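Long-range contacts in translation initiation factor eIF2B subunit beta (Schizosaccharomyces pombe, PDB 5B04), which forms part of the eIF2B complex, which catalyses the exchange of GDP for GTP on the gamma subunit of the initiation factor eIF2: residues G33-A38 with E189-N194; I210-G215 with A272-V277; A286-G291 with S323-Y328; P312-S317 with V369-T374. All coordinates share one frame; numbering follows the deposited sequence.

Interaction 1. Residues G33-A38 with E189-N194; sequences GPFAVA and ELDKIN
The carbonyl oxygen of Leu190 lies in the plane of the Phe35 ring, against its edge, where three ring carbons come up to it. The nearest is CE1 of Phe35, 3.1 Å from Leu190 O, with CZ and CD1 on either side of it. Chi1 of -170° sets CG of Phe35 anti to the backbone N, and the ring beyond it, carried on the first turn of helix 34-51, brings its CE1 edge to the turn. A second acceptor stands at the same rim: Asp191 OD1 is 3.9 Å from Phe35 CZ, with the carboxylate turned 56° against the ring. Neither oxygen forms a hydrogen bond across the contact; both simply lie at the ring edge. Apolar contacts of the ring come from Ile193, whose CD1 is 3.8 Å from Phe35 CD1, and from Leu190 CB, 4.1 Å from Phe35 CE1. Here the start of one helix of the helical region, with Gly33 as its N-cap, meets the type I turn Leu190-Ile193, which links helix 176-190 to helix 193-197 and so leads toward the first strand of the Rossmann-like sheet. An alanine in place of Phe35 would probably open a gap between helix and turn, leaving Ile193 CD1 and the Leu190 and Asp191 oxygens without the ring they pack on. About one turn further along helix 34-51, Ala38 CB touches Leu190 CD1 at 3.9 Å. Tyr320 packs on both Phe35 and Leu190, while Ser80 and Ile84 of helix 79-102 cover Ala38.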
loop_
_atom_site.group_PDB
_atom_site.type_symbol
_atom_site.label_atom_id
_atom_site.label_comp_id
_atom_site.label_asym_id
_atom_site.label_seq_id
_atom_site.Cartn_x
_atom_site.Cartn_y
_atom_site.Cartn_z
ATOM N N GLY C 33 25.340 23.352 3.260
ATOM C CA GLY C 33 24.803 22.157 3.881
ATOM C C GLY C 33 24.508 22.386 5.348
ATOM O O GLY C 33 25.229 23.126 6.017
ATOM N N PRO C 34 23.447 21.743 5.858
ATOM C CA PRO C 34 22.958 21.902 7.233
ATOM C C PRO C 34 24.043 21.739 8.296
ATOM O O PRO C 34 24.181 22.606 9.158
ATOM C CB PRO C 34 21.915 20.788 7.359
ATOM C CG PRO C 34 21.434 20.578 5.970
ATOM C CD PRO C 34 22.629 20.789 5.090
ATOM N N PHE C 35 24.803 20.651 8.229
ATOM C CA PHE C 35 25.786 20.344 9.263
ATOM C C PHE C 35 26.957 21.324 9.267
ATOM O O PHE C 35 27.330 21.848 10.317
ATOM C CB PHE C 35 26.307 18.917 9.098
ATOM C CG PHE C 35 27.132 18.439 10.258
ATOM C CD1 PHE C 35 26.522 17.992 11.418
ATOM C CD2 PHE C 35 28.516 18.438 10.190
ATOM C CE1 PHE C 35 27.275 17.554 12.490
ATOM C CE2 PHE C 35 29.275 17.999 11.260
ATOM C CZ PHE C 35 28.652 17.556 12.411
ATOM N N ALA C 36 27.537 21.561 8.094
ATOM C CA ALA C 36 28.679 22.463 7.974
ATOM C C ALA C 36 28.314 23.876 8.418
ATOM O O ALA C 36 29.058 24.512 9.164
ATOM C CB ALA C 36 29.195 22.474 6.543
ATOM N N VAL C 37 27.164 24.354 7.957
ATOM C CA VAL C 37 26.678 25.679 8.321
ATOM C C VAL C 37 26.447 25.787 9.827
ATOM O O VAL C 37 26.821 26.781 10.450
ATOM C CB VAL C 37 25.374 26.023 7.569
ATOM C CG1 VAL C 37 24.695 27.226 8.189
ATOM C CG2 VAL C 37 25.661 26.275 6.096
ATOM N N ALA C 38 25.847 24.751 10.407
ATOM C CA ALA C 38 25.550 24.732 11.837
ATOM C C ALA C 38 26.815 24.848 12.682
ATOM O O ALA C 38 26.876 25.649 13.615
ATOM C CB ALA C 38 24.788 23.467 12.202
ATOM N N GLU C 189 27.046 18.262 20.770
ATOM C CA GLU C 189 25.784 17.555 20.541
ATOM C C GLU C 189 25.501 17.385 19.050
ATOM O O GLU C 189 24.759 16.489 18.651
ATOM C CB GLU C 189 24.613 18.284 21.213
ATOM C CG GLU C 189 24.995 19.050 22.462
ATOM C CD GLU C 189 23.865 19.207 23.455
ATOM O OE1 GLU C 189 23.114 18.233 23.670
ATOM O OE2 GLU C 189 23.726 20.312 24.020
ATOM N N LEU C 190 26.097 18.246 18.232
ATOM C CA LEU C 190 26.003 18.113 16.783
ATOM C C LEU C 190 26.849 16.946 16.288
ATOM O O LEU C 190 26.536 16.330 15.274
ATOM C CB LEU C 190 26.441 19.405 16.090
ATOM C CG LEU C 190 25.462 20.580 16.113
ATOM C CD1 LEU C 190 26.102 21.812 15.496
ATOM C CD2 LEU C 190 24.181 20.219 15.381
ATOM N N ASP C 191 27.922 16.643 17.012
ATOM C CA ASP C 191 28.834 15.575 16.617
ATOM C C ASP C 191 28.319 14.191 17.008
ATOM O O ASP C 191 28.929 13.180 16.667
ATOM C CB ASP C 191 30.219 15.804 17.232
ATOM C CG ASP C 191 31.144 16.579 16.315
ATOM O OD1 ASP C 191 31.148 16.299 15.097
ATOM O OD2 ASP C 191 31.870 17.466 16.811
ATOM N N LYS C 192 27.196 14.147 17.720
ATOM C CA LYS C 192 26.652 12.875 18.188
ATOM C C LYS C 192 25.347 12.491 17.497
ATOM O O LYS C 192 24.726 11.495 17.867
ATOM C CB LYS C 192 26.417 12.914 19.701
ATOM C CG LYS C 192 27.261 13.924 20.453
ATOM C CD LYS C 192 28.305 13.245 21.321
ATOM C CE LYS C 192 29.024 14.255 22.202
ATOM N NZ LYS C 192 30.179 13.650 22.920
ATOM N N ILE C 193 24.932 13.273 16.504
ATOM C CA ILE C 193 23.636 13.053 15.863
ATOM C C ILE C 193 23.531 11.668 15.222
ATOM O O ILE C 193 22.577 10.937 15.482
ATOM C CB ILE C 193 23.329 14.134 14.796
ATOM C CG1 ILE C 193 24.533 14.363 13.878
ATOM C CG2 ILE C 193 22.926 15.439 15.464
ATOM C CD1 ILE C 193 24.233 15.256 12.693
ATOM N N ASN C 194 24.514 11.303 14.405
ATOM C CA ASN C 194 24.512 10.006 13.738
ATOM C C ASN C 194 24.569 8.851 14.728
ATOM O O ASN C 194 23.899 7.836 14.548
ATOM C CB ASN C 194 25.687 9.903 12.765
ATOM C CG ASN C 194 25.479 10.722 11.509
ATOM O OD1 ASN C 194 24.564 11.542 11.431
ATOM N ND2 ASN C 194 26.333 10.505 10.515
#

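Interaction 2. Residues I210-G215 with A272-V277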
loop_
_atom_site.group_PDB
_atom_site.type_symbol
_atom_site.label_atom_id
_atom_site.label_comp_id
_atom_site.label_asym_id
_atom_site.label_seq_id
_atom_site.Cartn_x
_atom_site.Cartn_y
_atom_site.Cartn_z
ATOM N N ILE C 210 12.553 -4.444 2.033
ATOM C CA ILE C 210 13.085 -3.628 0.949
ATOM C C ILE C 210 12.887 -2.147 1.252
ATOM O O ILE C 210 11.762 -1.689 1.454
ATOM C CB ILE C 210 12.429 -3.971 -0.399
ATOM C CG1 ILE C 210 12.836 -5.376 -0.840
ATOM C CG2 ILE C 210 12.822 -2.953 -1.458
ATOM C CD1 ILE C 210 12.350 -5.747 -2.224
ATOM N N ILE C 211 13.990 -1.405 1.281
ATOM C CA ILE C 211 13.954 0.006 1.645
ATOM C C ILE C 211 14.285 0.912 0.465
ATOM O O ILE C 211 15.313 0.742 -0.190
ATOM C CB ILE C 211 14.935 0.309 2.790
ATOM C CG1 ILE C 211 14.698 -0.649 3.958
ATOM C CG2 ILE C 211 14.804 1.757 3.236
ATOM C CD1 ILE C 211 13.285 -0.611 4.499
ATOM N N LEU C 212 13.409 1.873 0.197
ATOM C CA LEU C 212 13.666 2.861 -0.842
ATOM C C LEU C 212 14.207 4.148 -0.239
ATOM O O LEU C 212 13.622 4.710 0.687
ATOM C CB LEU C 212 12.400 3.158 -1.646
ATOM C CG LEU C 212 12.547 4.288 -2.670
ATOM C CD1 LEU C 212 13.567 3.917 -3.737
ATOM C CD2 LEU C 212 11.208 4.636 -3.300
ATOM N N THR C 213 15.333 4.609 -0.769
ATOM C CA THR C 213 15.900 5.886 -0.364
ATOM C C THR C 213 16.332 6.657 -1.603
ATOM O O THR C 213 16.439 6.088 -2.690
ATOM C CB THR C 213 17.097 5.708 0.587
ATOM O OG1 THR C 213 17.445 6.974 1.162
ATOM C CG2 THR C 213 18.295 5.142 -0.158
ATOM N N GLN C 214 16.571 7.953 -1.441
ATOM C CA GLN C 214 16.976 8.784 -2.563
ATOM C C GLN C 214 18.120 9.713 -2.178
ATOM O O GLN C 214 18.200 10.173 -1.039
ATOM C CB GLN C 214 15.793 9.602 -3.082
ATOM C CG GLN C 214 16.028 10.214 -4.449
ATOM C CD GLN C 214 15.098 11.371 -4.733
ATOM O OE1 GLN C 214 14.615 11.532 -5.853
ATOM N NE2 GLN C 214 14.852 12.191 -3.719
ATOM N N GLY C 215 19.001 9.981 -3.135
ATOM C CA GLY C 215 20.128 10.867 -2.913
ATOM C C GLY C 215 21.090 10.334 -1.871
ATOM O O GLY C 215 21.097 9.142 -1.566
ATOM N N ALA C 272 7.833 2.556 -10.509
ATOM C CA ALA C 272 7.771 1.191 -11.024
ATOM C C ALA C 272 8.085 0.134 -9.967
ATOM O O ALA C 272 7.555 -0.976 -10.018
ATOM C CB ALA C 272 8.717 1.040 -12.205
ATOM N N ILE C 273 8.941 0.478 -9.012
ATOM C CA ILE C 273 9.396 -0.493 -8.021
ATOM C C ILE C 273 8.752 -0.290 -6.652
ATOM O O ILE C 273 9.034 -1.033 -5.712
ATOM C CB ILE C 273 10.932 -0.447 -7.866
ATOM C CG1 ILE C 273 11.424 0.997 -7.725
ATOM C CG2 ILE C 273 11.601 -1.097 -9.064
ATOM C CD1 ILE C 273 11.562 1.479 -6.294
ATOM N N MET C 274 7.880 0.708 -6.549
ATOM C CA MET C 274 7.259 1.066 -5.276
ATOM C C MET C 274 6.398 -0.058 -4.705
ATOM O O MET C 274 6.215 -0.156 -3.491
ATOM C CB MET C 274 6.411 2.328 -5.445
ATOM C CG MET C 274 6.164 3.086 -4.155
ATOM S SD MET C 274 7.645 3.935 -3.578
ATOM C CE MET C 274 7.797 3.241 -1.942
ATOM N N SER C 275 5.876 -0.907 -5.584
ATOM C CA SER C 275 4.953 -1.967 -5.185
ATOM C C SER C 275 5.617 -3.040 -4.325
ATOM O O SER C 275 4.940 -3.764 -3.596
ATOM C CB SER C 275 4.329 -2.614 -6.424
ATOM O OG SER C 275 5.320 -3.198 -7.251
ATOM N N ARG C 276 6.940 -3.142 -4.410
ATOM C CA ARG C 276 7.675 -4.139 -3.639
ATOM C C ARG C 276 8.532 -3.484 -2.559
ATOM O O ARG C 276 9.460 -4.099 -2.036
ATOM C CB ARG C 276 8.552 -4.991 -4.560
ATOM C CG ARG C 276 7.822 -5.549 -5.772
ATOM C CD ARG C 276 6.806 -6.617 -5.393
ATOM N NE ARG C 276 7.328 -7.967 -5.591
ATOM C CZ ARG C 276 7.745 -8.762 -4.610
ATOM N NH1 ARG C 276 7.697 -8.348 -3.352
ATOM N NH2 ARG C 276 8.203 -9.975 -4.888
ATOM N N VAL C 277 8.217 -2.236 -2.231
ATOM C CA VAL C 277 8.952 -1.507 -1.203
ATOM C C VAL C 277 8.165 -1.450 0.101
ATOM O O VAL C 277 6.989 -1.083 0.110
ATOM C CB VAL C 277 9.286 -0.069 -1.649
ATOM C CG1 VAL C 277 9.969 0.691 -0.521
ATOM C CG2 VAL C 277 10.163 -0.083 -2.889
#
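Four side-chain carbons of Ile210 gather round the carbonyl oxygen of Arg276, CD1 being the nearest at 3.3 Å from Arg276 O. Next to it Val277 CG1 wedges between the Ile210 carbonyl and Leu212, at 3.6 Å from Leu212 CB. Leu212 carries the rest of the contact through its forked end. Chi1 of 174° holds CG anti to the backbone N, and from there the two methyls part: CD2 meets Met274 SD at 3.6 Å, and CD1 meets Ile273 CD1 at 4.1 Å. Met274 starts out away from the strand, but its chain, bent at chi2 and chi3, brings SD and CE back to Leu212 CD2, the two side chains crossing at about a right angle. No hydrogen bond joins the segments, although the turn itself is held by Val277 N to Met274 O, 3.1 Å. Beyond this shell, Ile236 packs on both Leu212 and Ile273, and Val280 on both Leu212 and Met274, while Phe123 of the delta subunit touches Ile273. Backbone bonds join Ile210 to Asn278 and Leu212 to Lys279 and Ile281. The turn leads from helix 270-273 into strand 279-282, which lies parallel to and beside strand 210-214 at the centre of the 3-2-1-4-5-6 strand order of a Rossmann-like sheet.

Interaction 3. Residues A286-G291 with S323-Y328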
loop_
_atom_site.group_PDB
_atom_site.type_symbol
_atom_site.label_atom_id
_atom_site.label_comp_id
_atom_site.label_asym_id
_atom_site.label_seq_id
_atom_site.Cartn_x
_atom_site.Cartn_y
_atom_site.Cartn_z
ATOM N N ALA C 286 16.133 20.492 5.582
ATOM C CA ALA C 286 15.551 21.268 6.669
ATOM C C ALA C 286 14.091 20.900 6.896
ATOM O O ALA C 286 13.397 20.467 5.975
ATOM C CB ALA C 286 15.678 22.758 6.383
ATOM N N ILE C 287 13.633 21.069 8.131
ATOM C CA ILE C 287 12.228 20.879 8.465
ATOM C C ILE C 287 11.653 22.199 8.960
ATOM O O ILE C 287 12.113 22.747 9.961
ATOM C CB ILE C 287 12.033 19.794 9.537
ATOM C CG1 ILE C 287 12.791 18.521 9.153
ATOM C CG2 ILE C 287 10.553 19.505 9.735
ATOM C CD1 ILE C 287 12.785 17.461 10.231
ATOM N N LEU C 288 10.650 22.711 8.254
ATOM C CA LEU C 288 10.115 24.035 8.548
ATOM C C LEU C 288 9.100 24.024 9.686
ATOM O O LEU C 288 8.862 22.990 10.311
ATOM C CB LEU C 288 9.486 24.637 7.293
ATOM C CG LEU C 288 10.457 24.794 6.124
ATOM C CD1 LEU C 288 9.774 25.479 4.960
ATOM C CD2 LEU C 288 11.703 25.560 6.550
ATOM N N GLY C 289 8.509 25.187 9.944
ATOM C CA GLY C 289 7.623 25.372 11.078
ATOM C C GLY C 289 6.352 24.547 11.046
ATOM O O GLY C 289 5.890 24.073 12.084
ATOM N N ASN C 290 5.783 24.372 9.858
ATOM C CA ASN C 290 4.538 23.624 9.722
ATOM C C ASN C 290 4.776 22.121 9.642
ATOM O O ASN C 290 3.833 21.339 9.525
ATOM C CB ASN C 290 3.763 24.094 8.488
ATOM C CG ASN C 290 4.407 23.651 7.189
ATOM O OD1 ASN C 290 5.626 23.513 7.100
ATOM N ND2 ASN C 290 3.585 23.428 6.170
ATOM N N GLY C 291 6.043 21.723 9.703
ATOM C CA GLY C 291 6.403 20.320 9.643
ATOM C C GLY C 291 6.763 19.880 8.239
ATOM O O GLY C 291 7.106 18.721 8.009
ATOM N N SER C 323 13.527 24.211 11.822
ATOM C CA SER C 323 13.425 25.666 11.833
ATOM C C SER C 323 11.978 26.115 12.019
ATOM O O SER C 323 11.060 25.500 11.480
ATOM C CB SER C 323 13.999 26.247 10.539
ATOM O OG SER C 323 13.973 27.663 10.554
ATOM N N PRO C 324 11.771 27.194 12.790
ATOM C CA PRO C 324 10.420 27.684 13.090
ATOM C C PRO C 324 9.784 28.508 11.970
ATOM O O PRO C 324 8.586 28.780 12.041
ATOM C CB PRO C 324 10.639 28.551 14.332
ATOM C CG PRO C 324 12.029 29.047 14.188
ATOM C CD PRO C 324 12.802 27.929 13.543
ATOM N N VAL C 325 10.562 28.897 10.964
ATOM C CA VAL C 325 10.039 29.730 9.883
ATOM C C VAL C 325 8.903 29.032 9.140
ATOM O O VAL C 325 8.974 27.836 8.859
ATOM C CB VAL C 325 11.142 30.117 8.874
ATOM C CG1 VAL C 325 12.075 31.154 9.479
ATOM C CG2 VAL C 325 11.915 28.890 8.424
ATOM N N TYR C 326 7.850 29.783 8.838
ATOM C CA TYR C 326 6.694 29.225 8.148
ATOM C C TYR C 326 6.810 29.409 6.639
ATOM O O TYR C 326 7.048 30.519 6.161
ATOM C CB TYR C 326 5.398 29.860 8.655
ATOM C CG TYR C 326 4.155 29.141 8.182
ATOM C CD1 TYR C 326 3.659 28.047 8.878
ATOM C CD2 TYR C 326 3.485 29.549 7.036
ATOM C CE1 TYR C 326 2.528 27.383 8.450
ATOM C CE2 TYR C 326 2.351 28.889 6.600
ATOM C CZ TYR C 326 1.878 27.806 7.311
ATOM O OH TYR C 326 0.751 27.141 6.885
ATOM N N PRO C 327 6.636 28.315 5.884
ATOM C CA PRO C 327 6.703 28.331 4.419
ATOM C C PRO C 327 5.555 29.107 3.783
ATOM O O PRO C 327 4.676 28.501 3.170
ATOM C CB PRO C 327 6.621 26.848 4.049
ATOM C CG PRO C 327 5.912 26.214 5.194
ATOM C CD PRO C 327 6.364 26.965 6.409
ATOM N N TYR C 328 5.565 30.429 3.928
ATOM C CA TYR C 328 4.535 31.272 3.331
ATOM C C TYR C 328 4.536 31.153 1.812
ATOM O O TYR C 328 3.491 30.956 1.193
ATOM C CB TYR C 328 4.729 32.734 3.738
ATOM C CG TYR C 328 4.284 33.053 5.147
ATOM C CD1 TYR C 328 2.936 33.095 5.476
ATOM C CD2 TYR C 328 5.211 33.327 6.144
ATOM C CE1 TYR C 328 2.523 33.393 6.760
ATOM C CE2 TYR C 328 4.808 33.626 7.431
ATOM C CZ TYR C 328 3.464 33.657 7.734
ATOM O OH TYR C 328 3.057 33.954 9.015
#
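Asn290 and the Tyr326 ring meet through Asn290 CB, 3.5 Å from Tyr326 CE1, while one face of that ring carries Pro327 CD toward its rim. Tyr326 in turn sets its CD2 over the centre of the Tyr328 ring, so tyrosine, proline and tyrosine form a compact group at the end of 323-328. Chi1 of 72° sets CG of Asn290 between the backbone N and the carbonyl carbon, and the amide beyond it lies across the proline, with OD1 3.3 Å from Pro327 CG. The polar ends are engaged elsewhere: OD1 accepts from Gly292 N, and ND2 bonds to Tyr363 OH. An alanine here would probably leave Gly292 N and Tyr363 OH without their mates and uncover Pro327 CG. Leu288 runs antiparallel to the same proline, its CD1 3.6 Å from Pro327 CB, while CD2 of Leu288 meets Val325 CG2 at 3.8 Å. Two backbone hydrogen bonds fix the register. Ser323 N donates to Ile287 O (2.8 Å) nearly in line with the carbonyl, and N of Gly289, the second residue of the type I turn Leu288-Gly291, donates to Val325 O (2.9 Å) from above the carbonyl plane. The turn thus joins strands 286-287 and 293-296, a hairpin of the small antiparallel sheet. Val294 of that hairpin touches Ala286 and Leu288, Ile333 of helix 330-333 covers Leu288 and Pro327, and Phe79 and Asn83 of helix 79-102 pack on Ser323.

Interaction 4. Residues P312-S317 with V369-T374; sequences PVVVCS and VDLFIT
Val315 stands beside Phe372, both pointing the same way from adjacent parallel strands of the Rossmann-like sheet, 313-316 and 371-374. Val315 CB is 3.7 Å from Phe372 CD1, and its CG1, anti to the backbone N (chi1 178°), runs on to Phe372 CE1 at 3.8 Å. The other branch, CG2, turns to Val369 and meets its CG1 at 3.7 Å. That same Val369 CG1 rests on one face of the Phe372 ring, toward its rim, so the two valines and the ring close into an apolar cluster that Leu293 of strand 293-296 covers. On the opposite face of the sheet, Val314 CG1 packs on Ile373 CG1 at 3.7 Å and Cys316 SG lies against Ile373 CB, with Phe223 of helix 218-228 over Cys316 and Ile373; Leu387 of the delta subunit touches Val314. The backbone pairing is parallel: Val315 donates to Leu371 O and accepts from Ile373 N, thereby bridging the residues before and after Phe372, and Ser317 N continues to Ile373 O. On the other side, Val314 and Cys316 bond to strand 279-282, so strand 313-316 lies inside the sheet. At the start of strand 313-316 the pairing changes. Val313 O receives Asp370 N at 2.9 Å and, weakly, Leu371 N, two successive donors on one carbonyl. The Asp370 carboxylate then takes up the backbone N-H at the head of the neighbouring strand: OD2 accepts from Val313 N at 2.8 Å, on its anti side and 15° out of the carboxylate plane.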
loop_
_atom_site.group_PDB
_atom_site.type_symbol
_atom_site.label_atom_id
_atom_site.label_comp_id
_atom_site.label_asym_id
_atom_site.label_seq_id
_atom_site.Cartn_x
_atom_site.Cartn_y
_atom_site.Cartn_z
ATOM N N PRO C 312 4.852 3.601 3.878
ATOM C CA PRO C 312 5.282 4.540 4.921
ATOM C C PRO C 312 6.510 5.359 4.533
ATOM O O PRO C 312 7.453 4.826 3.948
ATOM C CB PRO C 312 5.605 3.622 6.105
ATOM C CG PRO C 312 4.787 2.405 5.871
ATOM C CD PRO C 312 4.758 2.222 4.386
ATOM N N VAL C 313 6.489 6.647 4.865
ATOM C CA VAL C 313 7.630 7.523 4.621
ATOM C C VAL C 313 8.293 7.909 5.938
ATOM O O VAL C 313 7.688 8.579 6.776
ATOM C CB VAL C 313 7.216 8.801 3.866
ATOM C CG1 VAL C 313 8.367 9.798 3.829
ATOM C CG2 VAL C 313 6.753 8.462 2.460
ATOM N N VAL C 314 9.537 7.477 6.115
ATOM C CA VAL C 314 10.288 7.783 7.326
ATOM C C VAL C 314 11.383 8.799 7.024
ATOM O O VAL C 314 12.017 8.745 5.971
ATOM C CB VAL C 314 10.916 6.518 7.936
ATOM C CG1 VAL C 314 11.289 6.760 9.389
ATOM C CG2 VAL C 314 9.956 5.348 7.827
ATOM N N VAL C 315 11.599 9.726 7.950
ATOM C CA VAL C 315 12.612 10.759 7.769
ATOM C C VAL C 315 13.615 10.767 8.918
ATOM O O VAL C 315 13.241 10.920 10.080
ATOM C CB VAL C 315 11.977 12.156 7.646
ATOM C CG1 VAL C 315 13.056 13.218 7.498
ATOM C CG2 VAL C 315 11.018 12.196 6.469
ATOM N N CYS C 316 14.889 10.598 8.583
ATOM C CA CYS C 316 15.957 10.640 9.575
ATOM C C CYS C 316 16.658 11.994 9.544
ATOM O O CYS C 316 17.284 12.355 8.548
ATOM C CB CYS C 316 16.965 9.516 9.330
ATOM S SG CYS C 316 16.261 7.855 9.396
ATOM N N SER C 317 16.552 12.739 10.639
ATOM C CA SER C 317 17.123 14.079 10.700
ATOM C C SER C 317 17.410 14.527 12.126
ATOM O O SER C 317 16.651 14.228 13.046
ATOM C CB SER C 317 16.181 15.082 10.030
ATOM O OG SER C 317 16.708 16.395 10.092
ATOM N N VAL C 369 4.757 12.606 5.646
ATOM C CA VAL C 369 5.747 11.986 6.517
ATOM C C VAL C 369 5.059 11.249 7.660
ATOM O O VAL C 369 4.336 11.851 8.452
ATOM C CB VAL C 369 6.727 13.020 7.097
ATOM C CG1 VAL C 369 7.682 12.350 8.073
ATOM C CG2 VAL C 369 7.495 13.708 5.979
ATOM N N ASP C 370 5.286 9.942 7.739
ATOM C CA ASP C 370 4.670 9.125 8.776
ATOM C C ASP C 370 5.450 9.189 10.083
ATOM O O ASP C 370 4.864 9.281 11.161
ATOM C CB ASP C 370 4.552 7.669 8.316
ATOM C CG ASP C 370 3.571 7.497 7.175
ATOM O OD1 ASP C 370 2.351 7.462 7.441
ATOM O OD2 ASP C 370 4.019 7.391 6.014
ATOM N N LEU C 371 6.774 9.145 9.982
ATOM C CA LEU C 371 7.620 9.098 11.167
ATOM C C LEU C 371 8.918 9.882 10.993
ATOM O O LEU C 371 9.582 9.787 9.960
ATOM C CB LEU C 371 7.940 7.645 11.525
ATOM C CG LEU C 371 8.875 7.427 12.715
ATOM C CD1 LEU C 371 8.225 7.913 13.998
ATOM C CD2 LEU C 371 9.272 5.965 12.827
ATOM N N PHE C 372 9.272 10.658 12.014
ATOM C CA PHE C 372 10.557 11.342 12.049
ATOM C C PHE C 372 11.518 10.621 12.988
ATOM O O PHE C 372 11.241 10.480 14.179
ATOM C CB PHE C 372 10.395 12.797 12.495
ATOM C CG PHE C 372 9.892 13.716 11.418
ATOM C CD1 PHE C 372 10.751 14.196 10.444
ATOM C CD2 PHE C 372 8.566 14.113 11.390
ATOM C CE1 PHE C 372 10.294 15.046 9.454
ATOM C CE2 PHE C 372 8.102 14.964 10.405
ATOM C CZ PHE C 372 8.968 15.431 9.436
ATOM N N ILE C 373 12.640 10.159 12.448
ATOM C CA ILE C 373 13.697 9.584 13.269
ATOM C C ILE C 373 14.716 10.663 13.614
ATOM O O ILE C 373 15.439 11.146 12.743
ATOM C CB ILE C 373 14.403 8.411 12.565
ATOM C CG1 ILE C 373 13.442 7.233 12.396
ATOM C CG2 ILE C 373 15.626 7.974 13.357
ATOM C CD1 ILE C 373 13.056 6.568 13.699
ATOM N N THR C 374 14.763 11.046 14.885
ATOM C CA THR C 374 15.662 12.105 15.327
ATOM C C THR C 374 16.589 11.625 16.435
ATOM O O THR C 374 16.449 10.507 16.931
ATOM C CB THR C 374 14.881 13.332 15.832
ATOM O OG1 THR C 374 14.205 13.003 17.052
ATOM C CG2 THR C 374 13.862 13.784 14.795
#

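How the interactions relate
Interactions 2 and 4 both reach the same sheet, their centres about 15 Å apart: strand 279-282 runs between strands 210-214 and 313-316 and bonds to both. Interaction 3 borders this sheet from the small antiparallel one and touches interaction 4 directly, Ile287 CD1 lying 3.6 Å from Phe372 CE1; their segments also alternate along the chain. Interaction 1, on the helical side, touches none of the others, although its nearest atoms come within about 5 Å of interaction 3 and about 6 Å of interaction 4. A phosphate ion, probably from the crystallisation liquor, lies about 6 Å from the Phe35 side chain. Residues of the delta subunit pack on segment 272-277 of interaction 2 and on Pro312, Val314 and Leu371 of interaction 4.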